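Local structure of polyphosphate kinase (Porphyromonas gingivalis, 2O8R) at residues Asn21-Met26 / Arg589-Tyr594; Leu540-Gly545 / Glu647-Asp652; Ile568-Cys573 / Met593-Ser598. The protein probably catalyses the reversible transfer of the terminal phosphate of ATP to a growing long-chain polyphosphate, with magnesium as cofactor. The protein carries 3 engineered substitutions. One frame throughout, in Å; residues are numbered along the deposited sequence.

Contact 1: Asn21-Met26 / Arg589-Tyr594; sequences NERVLM and RLVDMY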
loop_
_atom_site.group_PDB
_atom_site.type_symbol
_atom_site.label_atom_id
_atom_site.label_comp_id
_atom_site.label_asym_id
_atom_site.label_seq_id
_atom_site.Cartn_x
_atom_site.Cartn_y
_atom_site.Cartn_z
ATOM N N ASN A 21 -21.899 -13.702 -14.244
ATOM C CA ASN A 21 -20.594 -14.310 -14.070
ATOM C C ASN A 21 -20.334 -15.409 -15.092
ATOM O O ASN A 21 -19.185 -15.645 -15.461
ATOM C CB ASN A 21 -20.342 -14.768 -12.636
ATOM C CG ASN A 21 -18.970 -14.348 -12.127
ATOM O OD1 ASN A 21 -18.414 -13.329 -12.550
ATOM N ND2 ASN A 21 -18.418 -15.132 -11.217
ATOM N N GLU A 22 -21.400 -16.043 -15.581
ATOM C CA GLU A 22 -21.298 -16.937 -16.740
ATOM C C GLU A 22 -20.719 -16.199 -17.962
ATOM O O GLU A 22 -19.839 -16.717 -18.649
ATOM C CB GLU A 22 -22.664 -17.528 -17.077
ATOM C CG GLU A 22 -22.738 -18.273 -18.406
ATOM C CD GLU A 22 -22.948 -19.783 -18.267
ATOM O OE1 GLU A 22 -23.216 -20.425 -19.308
ATOM O OE2 GLU A 22 -22.853 -20.330 -17.139
ATOM N N ARG A 23 -21.199 -14.985 -18.219
ATOM C CA ARG A 23 -20.697 -14.189 -19.333
ATOM C C ARG A 23 -19.224 -13.771 -19.150
ATOM O O ARG A 23 -18.487 -13.608 -20.131
ATOM C CB ARG A 23 -21.591 -12.974 -19.547
ATOM C CG ARG A 23 -21.082 -11.992 -20.580
ATOM C CD ARG A 23 -21.029 -12.613 -21.960
ATOM N NE ARG A 23 -20.457 -11.684 -22.926
ATOM C CZ ARG A 23 -19.201 -11.727 -23.359
ATOM N NH1 ARG A 23 -18.379 -12.658 -22.907
ATOM N NH2 ARG A 23 -18.773 -10.844 -24.251
ATOM N N VAL A 24 -18.804 -13.602 -17.896
ATOM C CA VAL A 24 -17.398 -13.323 -17.587
ATOM C C VAL A 24 -16.556 -14.563 -17.910
ATOM O O VAL A 24 -15.522 -14.475 -18.577
ATOM C CB VAL A 24 -17.208 -12.886 -16.113
ATOM C CG1 VAL A 24 -15.743 -12.639 -15.807
ATOM C CG2 VAL A 24 -17.993 -11.624 -15.839
ATOM N N LEU A 25 -17.031 -15.721 -17.461
ATOM C CA LEU A 25 -16.422 -17.002 -17.806
ATOM C C LEU A 25 -16.331 -17.204 -19.319
ATOM O O LEU A 25 -15.385 -17.807 -19.809
ATOM C CB LEU A 25 -17.194 -18.157 -17.161
ATOM C CG LEU A 25 -16.541 -19.541 -17.179
ATOM C CD1 LEU A 25 -15.054 -19.452 -16.931
ATOM C CD2 LEU A 25 -17.179 -20.431 -16.142
HETATM N N MSE A 26 -17.313 -16.695 -20.055
HETATM C CA MSE A 26 -17.292 -16.799 -21.509
HETATM C C MSE A 26 -16.170 -16.005 -22.174
HETATM O O MSE A 26 -15.587 -16.487 -23.154
HETATM C CB MSE A 26 -18.636 -16.418 -22.095
HETATM C CG MSE A 26 -19.646 -17.525 -21.956
HETATM SE SE MSE A 26 -21.483 -16.903 -22.115
HETATM C CE MSE A 26 -22.317 -18.668 -22.343
ATOM N N ARG A 589 -26.686 -7.313 -22.881
ATOM C CA ARG A 589 -25.575 -7.273 -21.961
ATOM C C ARG A 589 -24.278 -7.145 -22.752
ATOM O O ARG A 589 -23.939 -8.011 -23.563
ATOM C CB ARG A 589 -25.546 -8.530 -21.125
ATOM C CG ARG A 589 -24.256 -8.760 -20.396
ATOM C CD ARG A 589 -24.345 -10.071 -19.660
ATOM N NE ARG A 589 -25.210 -9.923 -18.505
ATOM C CZ ARG A 589 -25.932 -10.898 -17.974
ATOM N NH1 ARG A 589 -25.903 -12.112 -18.499
ATOM N NH2 ARG A 589 -26.688 -10.648 -16.914
ATOM N N LEU A 590 -23.571 -6.045 -22.520
ATOM C CA LEU A 590 -22.265 -5.839 -23.114
ATOM C C LEU A 590 -21.183 -6.019 -22.062
ATOM O O LEU A 590 -21.122 -5.260 -21.094
ATOM C CB LEU A 590 -22.168 -4.444 -23.738
ATOM C CG LEU A 590 -20.820 -4.157 -24.402
ATOM C CD1 LEU A 590 -20.546 -5.160 -25.518
ATOM C CD2 LEU A 590 -20.756 -2.713 -24.909
ATOM N N VAL A 591 -20.354 -7.040 -22.258
ATOM C CA VAL A 591 -19.163 -7.301 -21.446
ATOM C C VAL A 591 -17.970 -7.417 -22.395
ATOM O O VAL A 591 -18.012 -8.169 -23.373
ATOM C CB VAL A 591 -19.307 -8.604 -20.633
ATOM C CG1 VAL A 591 -17.944 -9.161 -20.193
ATOM C CG2 VAL A 591 -20.212 -8.383 -19.452
ATOM N N ASP A 592 -16.928 -6.650 -22.103
ATOM C CA ASP A 592 -15.712 -6.591 -22.894
ATOM C C ASP A 592 -14.594 -6.228 -21.897
ATOM O O ASP A 592 -14.799 -6.298 -20.678
ATOM C CB ASP A 592 -15.873 -5.518 -23.973
ATOM C CG ASP A 592 -14.978 -5.734 -25.204
ATOM O OD1 ASP A 592 -14.086 -6.607 -25.199
ATOM O OD2 ASP A 592 -15.169 -4.998 -26.201
HETATM N N MSE A 593 -13.425 -5.832 -22.402
HETATM C CA MSE A 593 -12.283 -5.518 -21.543
HETATM C C MSE A 593 -12.517 -4.391 -20.526
HETATM O O MSE A 593 -12.067 -4.487 -19.380
HETATM C CB MSE A 593 -11.068 -5.186 -22.389
HETATM C CG MSE A 593 -9.783 -5.242 -21.600
HETATM SE SE MSE A 593 -8.221 -4.765 -22.644
HETATM C CE MSE A 593 -6.941 -5.922 -21.723
ATOM N N TYR A 594 -13.197 -3.326 -20.949
ATOM C CA TYR A 594 -13.534 -2.233 -20.050
ATOM C C TYR A 594 -14.815 -2.575 -19.339
ATOM O O TYR A 594 -15.703 -3.191 -19.919
ATOM C CB TYR A 594 -13.739 -0.909 -20.796
ATOM C CG TYR A 594 -12.572 -0.437 -21.624
ATOM C CD1 TYR A 594 -11.263 -0.695 -21.245
ATOM C CD2 TYR A 594 -12.784 0.305 -22.771
ATOM C CE1 TYR A 594 -10.216 -0.266 -22.001
ATOM C CE2 TYR A 594 -11.743 0.747 -23.525
ATOM C CZ TYR A 594 -10.460 0.458 -23.146
ATOM O OH TYR A 594 -9.417 0.906 -23.922
HETATM O O HOH W 1 -21.480 -9.287 -23.615
#
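This is a buried contact between domains, in which Arg23 of helix 13-29 lies against Arg589, which ends strand 585-589, and Val591 of the loop that follows. The aliphatic part of Arg23 touches both residues. Its CG sits 3.8 Å from CB of Val591 and 3.9 Å from CD of Arg589. The chain then bends at chi2 (64°), which lays the guanidinium over the valine. CB of Val591 lies 3.9 Å above one face of that group, displaced toward its rim.

The polar link is a water. It accepts from NE of Arg23, 2.7 Å away and in the guanidinium plane. It also accepts from the backbone N of Val591 and donates to O of Arg589 at 2.8 Å. Three bonds therefore hold it between helix, strand end and loop. The far end of Arg23 is held elsewhere: its NH2 forms a salt bridge with Glu27 and a hydrogen bond to O of Lys655. Arg589 turns its own guanidinium to Asn665 and to the carbonyls of Arg570 and Gly571.

The arrangement is a water-bridged interface of helix, strand end and loop, joining the N-terminal domain of a PPK1 enzyme to its second phospholipase D-like C-terminal domain.

Contact 2: Leu540-Gly545 / Glu647-Asp652; sequences LLKMNG and EIQLRD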
loop_
_atom_site.group_PDB
_atom_site.type_symbol
_atom_site.label_atom_id
_atom_site.label_comp_id
_atom_site.label_asym_id
_atom_site.label_seq_id
_atom_site.Cartn_x
_atom_site.Cartn_y
_atom_site.Cartn_z
ATOM N N LEU A 540 -33.920 4.365 -24.540
ATOM C CA LEU A 540 -32.617 3.726 -24.584
ATOM C C LEU A 540 -31.998 3.889 -23.216
ATOM O O LEU A 540 -31.699 5.003 -22.796
ATOM C CB LEU A 540 -31.754 4.342 -25.684
ATOM C CG LEU A 540 -30.391 3.744 -26.063
ATOM C CD1 LEU A 540 -30.242 2.261 -25.752
ATOM C CD2 LEU A 540 -30.111 3.995 -27.526
ATOM N N LEU A 541 -31.832 2.770 -22.517
ATOM C CA LEU A 541 -31.451 2.786 -21.109
ATOM C C LEU A 541 -30.236 1.892 -20.831
ATOM O O LEU A 541 -30.268 0.691 -21.099
ATOM C CB LEU A 541 -32.620 2.301 -20.273
ATOM C CG LEU A 541 -33.958 3.018 -20.250
ATOM C CD1 LEU A 541 -34.887 2.154 -19.430
ATOM C CD2 LEU A 541 -33.823 4.402 -19.633
ATOM N N LYS A 542 -29.165 2.476 -20.294
ATOM C CA LYS A 542 -27.954 1.715 -19.987
ATOM C C LYS A 542 -27.578 1.834 -18.524
ATOM O O LYS A 542 -27.433 2.937 -18.012
ATOM C CB LYS A 542 -26.793 2.197 -20.829
ATOM C CG LYS A 542 -25.461 1.563 -20.463
ATOM C CD LYS A 542 -24.327 2.144 -21.302
ATOM C CE LYS A 542 -23.029 1.538 -20.913
ATOM N NZ LYS A 542 -22.989 0.210 -21.523
HETATM N N MSE A 543 -27.422 0.693 -17.861
HETATM C CA MSE A 543 -26.971 0.683 -16.481
HETATM C C MSE A 543 -26.292 -0.625 -16.063
HETATM O O MSE A 543 -26.275 -1.604 -16.807
HETATM C CB MSE A 543 -28.131 0.974 -15.569
HETATM C CG MSE A 543 -29.206 -0.077 -15.597
HETATM SE SE MSE A 543 -30.898 0.722 -15.071
HETATM C CE MSE A 543 -30.269 2.532 -14.601
ATOM N N ASN A 544 -25.712 -0.616 -14.872
ATOM C CA ASN A 544 -25.009 -1.773 -14.367
ATOM C C ASN A 544 -26.022 -2.778 -13.868
ATOM O O ASN A 544 -25.826 -3.982 -14.000
ATOM C CB ASN A 544 -24.026 -1.392 -13.251
ATOM C CG ASN A 544 -22.855 -0.557 -13.750
ATOM O OD1 ASN A 544 -22.805 0.651 -13.533
ATOM N ND2 ASN A 544 -21.905 -1.201 -14.413
ATOM N N GLY A 545 -27.126 -2.279 -13.323
ATOM C CA GLY A 545 -28.137 -3.157 -12.752
ATOM C C GLY A 545 -29.559 -2.654 -12.832
ATOM O O GLY A 545 -29.817 -1.465 -12.653
ATOM N N GLU A 647 -25.699 3.903 -29.814
ATOM C CA GLU A 647 -26.060 3.223 -31.052
ATOM C C GLU A 647 -24.937 2.321 -31.469
ATOM O O GLU A 647 -25.169 1.167 -31.837
ATOM C CB GLU A 647 -26.397 4.211 -32.169
ATOM C CG GLU A 647 -27.814 4.748 -32.093
ATOM C CD GLU A 647 -28.073 5.837 -33.099
ATOM O OE1 GLU A 647 -27.376 5.863 -34.139
ATOM O OE2 GLU A 647 -28.976 6.665 -32.849
ATOM N N ILE A 648 -23.709 2.827 -31.384
ATOM C CA ILE A 648 -22.549 1.952 -31.565
ATOM C C ILE A 648 -22.646 0.719 -30.658
ATOM O O ILE A 648 -22.442 -0.403 -31.114
ATOM C CB ILE A 648 -21.231 2.678 -31.321
ATOM C CG1 ILE A 648 -21.128 3.880 -32.262
ATOM C CG2 ILE A 648 -20.071 1.718 -31.506
ATOM C CD1 ILE A 648 -19.808 4.592 -32.246
ATOM N N GLN A 649 -22.992 0.911 -29.386
ATOM C CA GLN A 649 -23.114 -0.246 -28.514
ATOM C C GLN A 649 -24.193 -1.215 -29.010
ATOM O O GLN A 649 -23.962 -2.424 -29.054
ATOM C CB GLN A 649 -23.302 0.147 -27.041
ATOM C CG GLN A 649 -22.148 0.969 -26.470
ATOM C CD GLN A 649 -22.020 0.863 -24.957
ATOM O OE1 GLN A 649 -23.012 0.708 -24.242
ATOM N NE2 GLN A 649 -20.788 0.951 -24.461
ATOM N N LEU A 650 -25.344 -0.692 -29.430
ATOM C CA LEU A 650 -26.456 -1.551 -29.885
ATOM C C LEU A 650 -26.192 -2.203 -31.230
ATOM O O LEU A 650 -26.939 -3.089 -31.642
ATOM C CB LEU A 650 -27.769 -0.776 -29.963
ATOM C CG LEU A 650 -28.423 -0.408 -28.639
ATOM C CD1 LEU A 650 -29.621 0.451 -28.960
ATOM C CD2 LEU A 650 -28.812 -1.657 -27.822
ATOM N N ARG A 651 -25.129 -1.755 -31.898
ATOM C CA ARG A 651 -24.726 -2.269 -33.199
ATOM C C ARG A 651 -23.655 -3.355 -33.049
ATOM O O ARG A 651 -23.421 -4.122 -33.997
ATOM C CB ARG A 651 -24.204 -1.121 -34.071
ATOM C CG ARG A 651 -24.304 -1.331 -35.582
ATOM C CD ARG A 651 -23.680 -0.156 -36.354
ATOM N NE ARG A 651 -24.091 1.130 -35.789
ATOM C CZ ARG A 651 -23.403 2.261 -35.914
ATOM N NH1 ARG A 651 -22.261 2.275 -36.593
ATOM N NH2 ARG A 651 -23.849 3.377 -35.355
ATOM N N ASP A 652 -23.023 -3.415 -31.862
ATOM C CA ASP A 652 -21.977 -4.407 -31.543
ATOM C C ASP A 652 -22.390 -5.826 -31.869
ATOM O O ASP A 652 -23.342 -6.349 -31.285
ATOM C CB ASP A 652 -21.601 -4.363 -30.059
ATOM C CG ASP A 652 -20.432 -5.310 -29.708
ATOM O OD1 ASP A 652 -19.385 -4.806 -29.281
ATOM O OD2 ASP A 652 -20.536 -6.549 -29.858
#
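Leu540 meets Leu650 tip to tip, its CD1 lying 3.7 Å from CD1 of the other leucine. CD2 of Leu540 is nearly as close to that same methyl, at 3.9 Å, so one branch of Leu650 rests against both methyls of Leu540. Leu540 belongs to strand 538-543, and Leu650 to the last turn of helix 636-651. Asp566 and Ile568 of the neighbouring strand 564-569 also touch Leu650. The helix end thus packs on two adjacent strands of the sheet.

Two residues along the strand, the contact turns polar. Lys542 leaves the strand with CG anti to the backbone N (chi1 174°) and stays extended as far as CE. It bends only at chi4 (77°), which brings the amine round to Gln649. The two side chains cross at about a right angle. NZ of Lys542 donates to OE1 of Gln649 over 2.8 Å. The donor lies in the carbonyl plane, on a lone pair, with a C=O...N angle of 126°. CE of Lys542 also comes within 3.4 Å of the same oxygen.

Both polar ends share a further partner. Glu596 takes a salt bridge from NZ of Lys542 through its OE1, and the same OE1 accepts from NE2 of Gln649. The amide is fixed in its rotation, since its oxygen faces the amine and its nitrogen the carboxylate. Lys542, Gln649 and Glu596 are thus bonded to one another in a ring of three. Its chemistry implies that the buried lysine is probably charged, with Glu596 balancing that charge and the amide oxygen adding a neutral acceptor.

Contact 3: Ile568-Cys573 / Met593-Ser598; sequences IVRGIC and MYLEHS. With SO4 (sulfate ion), chain F.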
loop_
_atom_site.group_PDB
_atom_site.type_symbol
_atom_site.label_atom_id
_atom_site.label_comp_id
_atom_site.label_asym_id
_atom_site.label_seq_id
_atom_site.Cartn_x
_atom_site.Cartn_y
_atom_site.Cartn_z
ATOM N N ILE A 568 -29.445 -1.785 -22.039
ATOM C CA ILE A 568 -28.064 -2.256 -22.031
ATOM C C ILE A 568 -27.627 -2.388 -20.563
ATOM O O ILE A 568 -27.249 -1.407 -19.908
ATOM C CB ILE A 568 -27.151 -1.318 -22.843
ATOM C CG1 ILE A 568 -27.680 -1.158 -24.272
ATOM C CG2 ILE A 568 -25.737 -1.843 -22.884
ATOM C CD1 ILE A 568 -26.874 -0.195 -25.134
ATOM N N VAL A 569 -27.738 -3.608 -20.042
ATOM C CA VAL A 569 -27.454 -3.906 -18.631
ATOM C C VAL A 569 -26.418 -5.010 -18.483
ATOM O O VAL A 569 -26.666 -6.137 -18.905
ATOM C CB VAL A 569 -28.713 -4.362 -17.899
ATOM C CG1 VAL A 569 -28.380 -4.745 -16.459
ATOM C CG2 VAL A 569 -29.734 -3.263 -17.919
ATOM N N ARG A 570 -25.265 -4.708 -17.888
ATOM C CA ARG A 570 -24.210 -5.721 -17.837
ATOM C C ARG A 570 -24.364 -6.696 -16.682
ATOM O O ARG A 570 -24.094 -7.886 -16.833
ATOM C CB ARG A 570 -22.796 -5.125 -17.903
ATOM C CG ARG A 570 -22.455 -4.180 -16.811
ATOM C CD ARG A 570 -20.963 -4.096 -16.564
ATOM N NE ARG A 570 -20.779 -3.738 -15.158
ATOM C CZ ARG A 570 -20.169 -4.496 -14.256
ATOM N NH1 ARG A 570 -19.602 -5.641 -14.612
ATOM N NH2 ARG A 570 -20.097 -4.088 -13.001
ATOM N N GLY A 571 -24.821 -6.206 -15.540
ATOM C CA GLY A 571 -24.915 -7.057 -14.353
ATOM C C GLY A 571 -26.281 -7.669 -14.151
ATOM O O GLY A 571 -26.818 -8.344 -15.031
ATOM N N ILE A 572 -26.843 -7.418 -12.979
ATOM C CA ILE A 572 -28.118 -7.987 -12.609
ATOM C C ILE A 572 -29.250 -7.364 -13.404
ATOM O O ILE A 572 -29.390 -6.154 -13.442
ATOM C CB ILE A 572 -28.388 -7.822 -11.109
ATOM C CG1 ILE A 572 -27.500 -8.759 -10.296
ATOM C CG2 ILE A 572 -29.821 -8.142 -10.778
ATOM C CD1 ILE A 572 -27.661 -8.526 -8.801
ATOM N N CYS A 573 -30.040 -8.212 -14.053
ATOM C CA CYS A 573 -31.283 -7.792 -14.656
ATOM C C CYS A 573 -32.424 -8.739 -14.294
ATOM O O CYS A 573 -32.344 -9.933 -14.550
ATOM C CB CYS A 573 -31.131 -7.715 -16.161
ATOM S SG CYS A 573 -32.516 -6.904 -16.938
HETATM N N MSE A 593 -13.425 -5.832 -22.402
HETATM C CA MSE A 593 -12.283 -5.518 -21.543
HETATM C C MSE A 593 -12.517 -4.391 -20.526
HETATM O O MSE A 593 -12.067 -4.487 -19.380
HETATM C CB MSE A 593 -11.068 -5.186 -22.389
HETATM C CG MSE A 593 -9.783 -5.242 -21.600
HETATM SE SE MSE A 593 -8.221 -4.765 -22.644
HETATM C CE MSE A 593 -6.941 -5.922 -21.723
ATOM N N TYR A 594 -13.197 -3.326 -20.949
ATOM C CA TYR A 594 -13.534 -2.233 -20.050
ATOM C C TYR A 594 -14.815 -2.575 -19.339
ATOM O O TYR A 594 -15.703 -3.191 -19.919
ATOM C CB TYR A 594 -13.739 -0.909 -20.796
ATOM C CG TYR A 594 -12.572 -0.437 -21.624
ATOM C CD1 TYR A 594 -11.263 -0.695 -21.245
ATOM C CD2 TYR A 594 -12.784 0.305 -22.771
ATOM C CE1 TYR A 594 -10.216 -0.266 -22.001
ATOM C CE2 TYR A 594 -11.743 0.747 -23.525
ATOM C CZ TYR A 594 -10.460 0.458 -23.146
ATOM O OH TYR A 594 -9.417 0.906 -23.922
ATOM N N LEU A 595 -14.919 -2.177 -18.081
ATOM C CA LEU A 595 -16.145 -2.416 -17.350
ATOM C C LEU A 595 -17.151 -1.341 -17.755
ATOM O O LEU A 595 -16.918 -0.137 -17.572
ATOM C CB LEU A 595 -15.880 -2.457 -15.847
ATOM C CG LEU A 595 -17.012 -2.854 -14.902
ATOM C CD1 LEU A 595 -16.563 -3.847 -13.835
ATOM C CD2 LEU A 595 -17.542 -1.623 -14.254
ATOM N N GLU A 596 -18.249 -1.796 -18.351
ATOM C CA GLU A 596 -19.293 -0.921 -18.870
ATOM C C GLU A 596 -20.096 -0.327 -17.728
ATOM O O GLU A 596 -21.093 -0.886 -17.280
ATOM C CB GLU A 596 -20.194 -1.700 -19.814
ATOM C CG GLU A 596 -19.546 -2.048 -21.141
ATOM C CD GLU A 596 -19.323 -0.835 -22.033
ATOM O OE1 GLU A 596 -20.103 0.134 -21.957
ATOM O OE2 GLU A 596 -18.361 -0.848 -22.818
ATOM N N HIS A 597 -19.656 0.830 -17.262
ATOM C CA HIS A 597 -20.095 1.276 -15.971
ATOM C C HIS A 597 -20.998 2.474 -16.077
ATOM O O HIS A 597 -21.626 2.859 -15.098
ATOM C CB HIS A 597 -18.874 1.577 -15.092
ATOM C CG HIS A 597 -19.215 1.865 -13.668
ATOM N ND1 HIS A 597 -19.344 3.147 -13.181
ATOM C CD2 HIS A 597 -19.477 1.037 -12.633
ATOM C CE1 HIS A 597 -19.653 3.095 -11.900
ATOM N NE2 HIS A 597 -19.737 1.826 -11.543
ATOM N N SER A 598 -21.060 3.077 -17.260
ATOM C CA SER A 598 -21.935 4.228 -17.488
ATOM C C SER A 598 -23.376 3.904 -17.122
ATOM O O SER A 598 -23.849 2.767 -17.302
ATOM C CB SER A 598 -21.885 4.672 -18.953
ATOM O OG SER A 598 -20.649 5.277 -19.267
HETATM S S SO4 F . -20.294 2.230 -8.075
HETATM O O1 SO4 F . -19.283 1.622 -8.937
HETATM O O2 SO4 F . -21.144 1.168 -7.515
HETATM O O3 SO4 F . -19.636 2.959 -6.994
HETATM O O4 SO4 F . -21.060 3.211 -8.838
#
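Arg570 and Leu595 make the close part of this contact, and their side chains cross at about a right angle. CG of Leu595 lies 3.6 Å above the guanidinium plane of Arg570, over its centre. CD1 of Leu595 is equally near NH1 and NH2 of Arg570, at 3.6 Å from each. One face of the guanidinium is therefore covered by a branched aliphatic group. The stem of the arginine passes the next residue: CD of Arg570 is 3.3 Å from the backbone O of Glu596. Arg570 reaches this position with CG between its backbone N and carbonyl carbon (chi1 60°), then runs extended to NE. Phe20 of helix 13-29 also touches it.

The Glu596 side chain turns elsewhere, to Gln649, and its OE2 accepts from NE2 of Gln679.

The other side is much looser. The CB of His597 points away from the arginine segment, and its ring serves a bound anion instead. NE2 donates to O1 of the sulfate over 2.7 Å, but the bond is bent, with an N-H...O angle of 138°. The sulfate sulfur lies near the plane of the ring, at its edge. ND1 is hydrogen-bonded to OD1 of Asp476, which fixes the rotation of the imidazole. Arg599 is a second donor to the sulfate, which probably came from the crystallisation liquor. NH2 of Arg570 stands 6.1 Å from NE2 of His597.

Arg570 and His597 are both predicted to bind ATP. The sulfate held by His597 and Arg599 is consistent with a phosphate-binding position in the predicted ATP site of a PPK1 enzyme.

Overall arrangement
Contacts 1 and 3 lie closest together, with centres about 8 Å apart, and share Met593 and Tyr594. O of Leu590 in contact 1 packs 3.6 Å from CG of Glu596 in contact 3. Contact 2 is centred about 9 Å from contact 3 and about 14 Å from contact 1. Its strand 538-543 neighbours strand 564-569 of contact 3 in one sheet, where the backbone O of Leu541 lies 2.8 Å from N of Ile568. Leu590 also packs on Gln649 of contact 2. Contact 3 holds two of the predicted ATP-binding residues, Arg570 and His597. Contact 2 lies beside it, with the Lys542 side chain about 6 Å from that of Arg570, while contact 1 brings in the N-terminal domain.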